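Local coordinates for succinate-semialdehyde dehydrogenase (Streptococcus pyogenes MGAS1882, PDB 4OGD), which probably oxidises succinic semialdehyde to succinate as an enzyme of the aldehyde dehydrogenase family, and binds NADP+ as its cofactor, at residues 6-10 with 293-297; 111-115 with 452-456; 243-247 with 275-279. All blocks are in the same frame, centred on the assembly; numbering follows the deposited sequence.

Contact 1 (6-10 with 293-297); sequences IYPYT and GDPMD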
loop_
_atom_site.group_PDB
_atom_site.type_symbol
_atom_site.label_atom_id
_atom_site.label_comp_id
_atom_site.label_asym_id
_atom_site.label_seq_id
_atom_site.Cartn_x
_atom_site.Cartn_y
_atom_site.Cartn_z
ATOM N N ILE A 6 -32.291 -10.492 -7.029
ATOM C CA ILE A 6 -33.639 -10.149 -6.587
ATOM C C ILE A 6 -33.891 -8.687 -6.914
ATOM O O ILE A 6 -33.269 -7.797 -6.329
ATOM C CB ILE A 6 -33.812 -10.370 -5.078
ATOM C CG1 ILE A 6 -33.422 -11.801 -4.710
ATOM C CG2 ILE A 6 -35.247 -10.065 -4.648
ATOM C CD1 ILE A 6 -33.415 -12.068 -3.223
ATOM N N TYR A 7 -34.806 -8.441 -7.850
ATOM C CA TYR A 7 -35.066 -7.095 -8.355
ATOM C C TYR A 7 -35.574 -6.185 -7.237
ATOM O O TYR A 7 -36.631 -6.447 -6.663
ATOM C CB TYR A 7 -36.109 -7.172 -9.474
ATOM C CG TYR A 7 -36.295 -5.917 -10.298
ATOM C CD1 TYR A 7 -35.326 -4.924 -10.334
ATOM C CD2 TYR A 7 -37.451 -5.730 -11.048
ATOM C CE1 TYR A 7 -35.503 -3.781 -11.094
ATOM C CE2 TYR A 7 -37.639 -4.587 -11.811
ATOM C CZ TYR A 7 -36.661 -3.622 -11.832
ATOM O OH TYR A 7 -36.844 -2.496 -12.589
ATOM N N PRO A 8 -34.824 -5.122 -6.911
ATOM C CA PRO A 8 -35.253 -4.246 -5.815
ATOM C C PRO A 8 -36.563 -3.495 -6.057
ATOM O O PRO A 8 -37.096 -2.924 -5.113
ATOM C CB PRO A 8 -34.086 -3.252 -5.694
ATOM C CG PRO A 8 -32.910 -4.020 -6.163
ATOM C CD PRO A 8 -33.438 -4.829 -7.329
ATOM N N TYR A 9 -37.069 -3.466 -7.285
ATOM C CA TYR A 9 -38.311 -2.749 -7.537
ATOM C C TYR A 9 -39.525 -3.606 -7.201
ATOM O O TYR A 9 -40.548 -3.086 -6.766
ATOM C CB TYR A 9 -38.376 -2.260 -8.984
ATOM C CG TYR A 9 -39.665 -1.556 -9.349
ATOM C CD1 TYR A 9 -40.149 -0.511 -8.577
ATOM C CD2 TYR A 9 -40.379 -1.923 -10.481
ATOM C CE1 TYR A 9 -41.325 0.140 -8.903
ATOM C CE2 TYR A 9 -41.551 -1.278 -10.821
ATOM C CZ TYR A 9 -42.019 -0.247 -10.028
ATOM O OH TYR A 9 -43.189 0.406 -10.356
ATOM N N THR A 10 -39.394 -4.916 -7.381
ATOM C CA THR A 10 -40.511 -5.841 -7.197
ATOM C C THR A 10 -40.263 -6.841 -6.075
ATOM O O THR A 10 -41.179 -7.559 -5.665
ATOM C CB THR A 10 -40.796 -6.634 -8.484
ATOM O OG1 THR A 10 -39.661 -7.452 -8.807
ATOM C CG2 THR A 10 -41.108 -5.693 -9.643
ATOM N N GLY A 293 -40.103 5.380 -8.229
ATOM C CA GLY A 293 -40.863 4.413 -8.996
ATOM C C GLY A 293 -39.983 3.443 -9.752
ATOM O O GLY A 293 -38.858 3.148 -9.340
ATOM N N ASP A 294 -40.520 2.949 -10.860
ATOM C CA ASP A 294 -39.872 1.952 -11.707
ATOM C C ASP A 294 -38.535 2.475 -12.242
ATOM O O ASP A 294 -38.518 3.402 -13.037
ATOM C CB ASP A 294 -40.832 1.655 -12.869
ATOM C CG ASP A 294 -40.312 0.603 -13.821
ATOM O OD1 ASP A 294 -39.163 0.138 -13.661
ATOM O OD2 ASP A 294 -41.067 0.247 -14.757
ATOM N N PRO A 295 -37.403 1.879 -11.819
ATOM C CA PRO A 295 -36.117 2.412 -12.299
ATOM C C PRO A 295 -35.888 2.234 -13.808
ATOM O O PRO A 295 -35.001 2.886 -14.361
ATOM C CB PRO A 295 -35.077 1.618 -11.494
ATOM C CG PRO A 295 -35.767 0.337 -11.152
ATOM C CD PRO A 295 -37.221 0.728 -10.915
ATOM N N MET A 296 -36.680 1.394 -14.469
ATOM C CA MET A 296 -36.573 1.273 -15.922
ATOM C C MET A 296 -37.292 2.406 -16.652
ATOM O O MET A 296 -37.035 2.648 -17.830
ATOM C CB MET A 296 -37.083 -0.088 -16.409
ATOM C CG MET A 296 -36.232 -1.282 -15.973
ATOM S SD MET A 296 -34.541 -1.311 -16.617
ATOM C CE MET A 296 -34.849 -1.662 -18.347
ATOM N N ASP A 297 -38.179 3.107 -15.946
ATOM C CA ASP A 297 -38.984 4.177 -16.531
ATOM C C ASP A 297 -38.157 5.454 -16.601
ATOM O O ASP A 297 -37.621 5.893 -15.586
ATOM C CB ASP A 297 -40.217 4.406 -15.648
ATOM C CG ASP A 297 -41.267 5.312 -16.287
ATOM O OD1 ASP A 297 -40.923 6.268 -17.018
ATOM O OD2 ASP A 297 -42.463 5.063 -16.030
HETATM O O HOH W 1 -38.994 -2.584 -14.184
#
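Tyr9 lays one face of its ring on the backbone of Asp294, and this is the tight part of the contact. Asp294 CA lies 3.6 Å from the centroid of the Tyr9 ring and 16° off its normal, a CH-pi contact over the face. A second, off-centre CH-pi contact comes from Pro295 CD, 4.2 Å from the same centroid, so the ring bears on two successive residues. With CG anti to the backbone N (chi1 177°), the Tyr9 ring is carried across to the 293-297 loop. The Asp294 carboxylate lies at only 9° to the plane of that ring.

Less surface is covered at Tyr7 than at Tyr9, and the solvent side lies toward the partly exposed Asp294 and Met296. Tyr7 OH approaches Pro295 CG at 3.4 Å and Met296 CG at 3.6 Å, but meets the carboxylate through one water molecule. This water is 2.7 Å from Tyr7 OH and donates to Asp294 OD1 at 2.8 Å. The same OD1 accepts from Met296 N at 2.9 Å, from above the carboxylate plane. That bond makes an Asx turn, overlapping the type I beta turn of Asp294 to Asp297, and one carboxylate oxygen thereby serves both the turn and the bridge to Tyr7.

In the fold, the contact joins strand 4-7 and the loop that follows it to the loop between helices 276-288 and 308-323. Helix 63-74 packs beside it, with Thr71 touching Tyr7, Pro295 and Met296, while Lys72 makes a cation-pi contact with Tyr7.

Contact 2 (111-115 with 452-456); sequences DSGQA and IYIPN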
loop_
_atom_site.group_PDB
_atom_site.type_symbol
_atom_site.label_atom_id
_atom_site.label_comp_id
_atom_site.label_asym_id
_atom_site.label_seq_id
_atom_site.Cartn_x
_atom_site.Cartn_y
_atom_site.Cartn_z
ATOM N N ASP A 111 24.868 9.541 -10.184
ATOM C CA ASP A 111 26.221 9.637 -10.733
ATOM C C ASP A 111 27.096 8.462 -10.290
ATOM O O ASP A 111 28.305 8.440 -10.522
ATOM C CB ASP A 111 26.876 10.987 -10.401
ATOM C CG ASP A 111 26.873 11.298 -8.922
ATOM O OD1 ASP A 111 26.868 10.353 -8.105
ATOM O OD2 ASP A 111 26.887 12.500 -8.573
ATOM N N SER A 112 26.461 7.474 -9.669
ATOM C CA SER A 112 27.168 6.305 -9.167
ATOM C C SER A 112 27.162 5.142 -10.158
ATOM O O SER A 112 27.864 4.154 -9.954
ATOM C CB SER A 112 26.520 5.835 -7.874
ATOM O OG SER A 112 25.307 5.170 -8.181
ATOM N N GLY A 113 26.361 5.252 -11.215
ATOM C CA GLY A 113 26.256 4.192 -12.211
ATOM C C GLY A 113 25.042 4.367 -13.108
ATOM O O GLY A 113 24.558 5.485 -13.291
ATOM N N GLN A 114 24.559 3.268 -13.680
ATOM C CA GLN A 114 23.361 3.295 -14.515
ATOM C C GLN A 114 22.227 2.652 -13.724
ATOM O O GLN A 114 22.384 1.554 -13.190
ATOM C CB GLN A 114 23.584 2.524 -15.821
ATOM C CG GLN A 114 22.314 2.366 -16.680
ATOM C CD GLN A 114 22.419 1.268 -17.739
ATOM O OE1 GLN A 114 21.410 0.683 -18.143
ATOM N NE2 GLN A 114 23.638 0.986 -18.189
ATOM N N ALA A 115 21.089 3.333 -13.648
ATOM C CA ALA A 115 19.958 2.836 -12.864
ATOM C C ALA A 115 18.627 3.128 -13.543
ATOM O O ALA A 115 18.440 4.192 -14.139
ATOM C CB ALA A 115 19.971 3.451 -11.464
ATOM N N ILE A 452 16.892 -2.017 -11.536
ATOM C CA ILE A 452 18.088 -2.601 -12.143
ATOM C C ILE A 452 19.226 -1.602 -11.995
ATOM O O ILE A 452 19.117 -0.449 -12.433
ATOM C CB ILE A 452 17.889 -2.901 -13.638
ATOM C CG1 ILE A 452 16.575 -3.644 -13.865
ATOM C CG2 ILE A 452 19.090 -3.688 -14.177
ATOM C CD1 ILE A 452 16.582 -5.034 -13.338
ATOM N N TYR A 453 20.323 -2.030 -11.381
ATOM C CA TYR A 453 21.410 -1.110 -11.057
ATOM C C TYR A 453 22.764 -1.646 -11.495
ATOM O O TYR A 453 23.110 -2.785 -11.189
ATOM C CB TYR A 453 21.441 -0.829 -9.554
ATOM C CG TYR A 453 22.571 0.084 -9.140
ATOM C CD1 TYR A 453 22.585 1.413 -9.532
ATOM C CD2 TYR A 453 23.622 -0.381 -8.363
ATOM C CE1 TYR A 453 23.611 2.259 -9.165
ATOM C CE2 TYR A 453 24.661 0.462 -7.990
ATOM C CZ TYR A 453 24.646 1.780 -8.391
ATOM O OH TYR A 453 25.676 2.625 -8.026
ATOM N N ILE A 454 23.508 -0.816 -12.228
ATOM C CA ILE A 454 24.859 -1.158 -12.668
ATOM C C ILE A 454 25.831 -0.114 -12.144
ATOM O O ILE A 454 25.894 1.002 -12.667
ATOM C CB ILE A 454 24.977 -1.207 -14.200
ATOM C CG1 ILE A 454 23.854 -2.058 -14.806
ATOM C CG2 ILE A 454 26.351 -1.730 -14.592
ATOM C CD1 ILE A 454 23.917 -2.191 -16.338
ATOM N N PRO A 455 26.593 -0.462 -11.097
ATOM C CA PRO A 455 27.520 0.522 -10.534
ATOM C C PRO A 455 28.669 0.844 -11.484
ATOM O O PRO A 455 29.049 0.009 -12.309
ATOM C CB PRO A 455 28.060 -0.182 -9.287
ATOM C CG PRO A 455 27.928 -1.642 -9.596
ATOM C CD PRO A 455 26.654 -1.755 -10.391
ATOM N N ASN A 456 29.200 2.055 -11.376
ATOM C CA ASN A 456 30.424 2.405 -12.085
ATOM C C ASN A 456 31.595 1.599 -11.545
ATOM O O ASN A 456 31.617 1.251 -10.365
ATOM C CB ASN A 456 30.720 3.897 -11.944
ATOM C CG ASN A 456 29.786 4.756 -12.760
ATOM O OD1 ASN A 456 29.218 4.303 -13.752
ATOM N ND2 ASN A 456 29.624 6.007 -12.348
#
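The Tyr453 ring receives Ser112 OG and Ala115 CB at its edge, in plane, while Pro455 N of its own strand lies over one face. With CG anti to the backbone N (chi1 178°), the ring runs past Ala115, whose CB is 3.8 Å from Tyr453 CD1, toward Ser112. Tyr453 OH and Ser112 OG form a hydrogen bond of 2.6 Å in which either hydroxyl could be the donor. Ser112 OG is also bonded to Thr110 OG1, which helps to fix its rotation. Thr419 of the second subunit packs on Tyr453.

The axes of 113-115 and 452-455, parts of strands 113-120 and 448-455, lie at 174°, antiparallel, in the small three-stranded sheet that in aldehyde dehydrogenases forms the oligomerisation arm. Accordingly, Ile452 and Tyr453 continue the sheet as a parallel ladder with a strand of the second subunit. Gln114 and Ile454 are the hydrogen-bonded pair: Gln114 N to Ile454 O and Ile454 N to Gln114 O are both 2.8 Å. On the face away from Tyr453 their side chains lie side by side, Gln114 NE2 3.7 Å from Ile454 CD1, and Gln114 OE1 reaches Lys401 of the second subunit.

Gly113 and Pro455 form a non-hydrogen-bonded pair, CA to CA 4.2 Å. A CB on Gly113 would collide with Ile454 O and Pro455 CA; Gly113 CA already lies 3.2 Å from Ile454 O. Asn456 N donates to Ser112 O at 2.9 Å and 171°.

Contact 3 (243-247 with 275-279); sequences DWDQL and DYDRF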
loop_
_atom_site.group_PDB
_atom_site.type_symbol
_atom_site.label_atom_id
_atom_site.label_comp_id
_atom_site.label_asym_id
_atom_site.label_seq_id
_atom_site.Cartn_x
_atom_site.Cartn_y
_atom_site.Cartn_z
ATOM N N ASP A 243 -22.198 30.790 -5.308
ATOM C CA ASP A 243 -23.204 31.144 -6.307
ATOM C C ASP A 243 -24.420 30.254 -6.071
ATOM O O ASP A 243 -24.380 29.054 -6.348
ATOM C CB ASP A 243 -22.640 30.930 -7.717
ATOM C CG ASP A 243 -23.606 31.362 -8.819
ATOM O OD1 ASP A 243 -24.822 31.109 -8.702
ATOM O OD2 ASP A 243 -23.137 31.945 -9.818
ATOM N N TRP A 244 -25.503 30.842 -5.569
ATOM C CA TRP A 244 -26.675 30.073 -5.153
ATOM C C TRP A 244 -27.528 29.552 -6.313
ATOM O O TRP A 244 -28.276 28.585 -6.159
ATOM C CB TRP A 244 -27.509 30.886 -4.156
ATOM C CG TRP A 244 -26.896 30.850 -2.800
ATOM C CD1 TRP A 244 -25.753 31.483 -2.402
ATOM C CD2 TRP A 244 -27.353 30.094 -1.675
ATOM N NE1 TRP A 244 -25.481 31.179 -1.088
ATOM C CE2 TRP A 244 -26.449 30.328 -0.620
ATOM C CE3 TRP A 244 -28.438 29.241 -1.457
ATOM C CZ2 TRP A 244 -26.603 29.741 0.637
ATOM C CZ3 TRP A 244 -28.593 28.666 -0.209
ATOM C CH2 TRP A 244 -27.681 28.918 0.822
ATOM N N ASP A 245 -27.403 30.184 -7.474
ATOM C CA ASP A 245 -28.082 29.699 -8.674
ATOM C C ASP A 245 -27.428 28.405 -9.130
ATOM O O ASP A 245 -28.099 27.413 -9.428
ATOM C CB ASP A 245 -27.990 30.738 -9.795
ATOM C CG ASP A 245 -28.931 31.910 -9.587
ATOM O OD1 ASP A 245 -30.122 31.672 -9.296
ATOM O OD2 ASP A 245 -28.480 33.070 -9.712
ATOM N N GLN A 246 -26.102 28.429 -9.186
ATOM C CA GLN A 246 -25.333 27.254 -9.556
ATOM C C GLN A 246 -25.457 26.169 -8.500
ATOM O O GLN A 246 -25.480 24.985 -8.820
ATOM C CB GLN A 246 -23.875 27.633 -9.798
ATOM C CG GLN A 246 -23.706 28.471 -11.052
ATOM C CD GLN A 246 -24.385 27.834 -12.256
ATOM O OE1 GLN A 246 -25.308 28.407 -12.842
ATOM N NE2 GLN A 246 -23.935 26.640 -12.624
ATOM N N LEU A 247 -25.562 26.582 -7.242
ATOM C CA LEU A 247 -25.774 25.646 -6.145
ATOM C C LEU A 247 -27.029 24.806 -6.357
ATOM O O LEU A 247 -26.994 23.574 -6.283
ATOM C CB LEU A 247 -25.874 26.410 -4.826
ATOM C CG LEU A 247 -26.150 25.580 -3.579
ATOM C CD1 LEU A 247 -25.049 24.558 -3.373
ATOM C CD2 LEU A 247 -26.277 26.491 -2.367
ATOM N N ASP A 275 -26.902 31.682 6.162
ATOM C CA ASP A 275 -27.484 31.011 5.002
ATOM C C ASP A 275 -28.337 29.805 5.377
ATOM O O ASP A 275 -28.898 29.133 4.503
ATOM C CB ASP A 275 -26.368 30.532 4.068
ATOM C CG ASP A 275 -25.539 31.669 3.506
ATOM O OD1 ASP A 275 -26.103 32.738 3.177
ATOM O OD2 ASP A 275 -24.310 31.491 3.390
ATOM N N TYR A 276 -28.434 29.521 6.669
ATOM C CA TYR A 276 -29.022 28.258 7.113
ATOM C C TYR A 276 -30.500 28.081 6.746
ATOM O O TYR A 276 -30.881 27.059 6.168
ATOM C CB TYR A 276 -28.806 28.078 8.618
ATOM C CG TYR A 276 -29.485 26.869 9.202
ATOM C CD1 TYR A 276 -28.921 25.601 9.078
ATOM C CD2 TYR A 276 -30.688 26.989 9.887
ATOM C CE1 TYR A 276 -29.537 24.497 9.621
ATOM C CE2 TYR A 276 -31.309 25.894 10.429
ATOM C CZ TYR A 276 -30.731 24.650 10.295
ATOM O OH TYR A 276 -31.359 23.554 10.841
ATOM N N ASP A 277 -31.339 29.058 7.083
ATOM C CA ASP A 277 -32.754 28.950 6.747
ATOM C C ASP A 277 -32.964 28.866 5.236
ATOM O O ASP A 277 -33.787 28.085 4.751
ATOM C CB ASP A 277 -33.545 30.125 7.329
ATOM C CG ASP A 277 -33.776 29.995 8.817
ATOM O OD1 ASP A 277 -33.560 28.900 9.373
ATOM O OD2 ASP A 277 -34.195 30.996 9.432
ATOM N N ARG A 278 -32.201 29.663 4.499
ATOM C CA ARG A 278 -32.263 29.675 3.044
ATOM C C ARG A 278 -31.895 28.313 2.462
ATOM O O ARG A 278 -32.558 27.818 1.549
ATOM C CB ARG A 278 -31.342 30.763 2.490
ATOM C CG ARG A 278 -31.378 30.909 0.986
ATOM C CD ARG A 278 -30.328 31.888 0.531
ATOM N NE ARG A 278 -30.387 32.116 -0.903
ATOM C CZ ARG A 278 -29.564 32.922 -1.559
ATOM N NH1 ARG A 278 -28.614 33.574 -0.903
ATOM N NH2 ARG A 278 -29.689 33.070 -2.865
ATOM N N PHE A 279 -30.855 27.685 3.005
ATOM C CA PHE A 279 -30.480 26.366 2.511
ATOM C C PHE A 279 -31.478 25.268 2.895
ATOM O O PHE A 279 -31.723 24.349 2.108
ATOM C CB PHE A 279 -29.066 25.980 2.947
ATOM C CG PHE A 279 -28.577 24.729 2.291
ATOM C CD1 PHE A 279 -28.171 24.751 0.965
ATOM C CD2 PHE A 279 -28.566 23.522 2.979
ATOM C CE1 PHE A 279 -27.746 23.596 0.340
ATOM C CE2 PHE A 279 -28.140 22.361 2.356
ATOM C CZ PHE A 279 -27.727 22.404 1.035
HETATM O O HOH W 2 -23.192 31.987 0.820
#
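Arg278 stacks its guanidinium on the Trp244 indole, the planes 10° apart and the centres 3.8 Å from each other. The charged end lies over the five-membered ring, with Arg278 CZ 26° off the normal through that ring's centroid, a cation-pi contact. Farther back, Arg278 CD makes a CH-pi contact 3.8 Å from the centroid of the six-membered ring. An extended chain, with chi1 through chi3 all near 180°, lets the arginine run along the indole. Leu247 CD2 lies over the opposite indole face, near its rim.

The remaining contacts approach from other directions. Phe279 crosses Trp244 at about a right angle, its CB at the indole edge, 3.9 Å from Trp244 CH2. Asp275 CB packs obliquely at 3.5 Å from Trp244 CZ2. In the ring plane, a water accepts from Trp244 NE1 at 3.1 Å and donates to Asp275 OD2, linking the two polar groups.

Trp244 starts helix 244-256, whose N-cap is Asp243: its OD1 accepts from Gln246 N at 3.0 Å. The contact thus packs together the first turns of helices 244-256 and 276-288, with Ile238 of strand 235-238 touching Trp244, Leu247 and Phe279, as in the layered alpha/beta catalytic domain of aldehyde dehydrogenases.

The three contacts occupy well-separated parts of the chain. Contact 2 lies farthest from its centre, about 42 Å between centres, and is the one of the three that the second subunit touches. Contacts 1 and 2 lie on opposite sides of the chain centre, their own centres about 62 Å apart. Contact 3 is about 33 Å from contact 1 and about 60 Å from contact 2, centre to centre. Helix 276-288 gives the closest connection along the chain: its first turn belongs to contact 3, and the loop after it supplies residues 293-297 to contact 1. Their geometry shows packing within the subunit for contacts 1 and 3, and a subunit interface for contact 2.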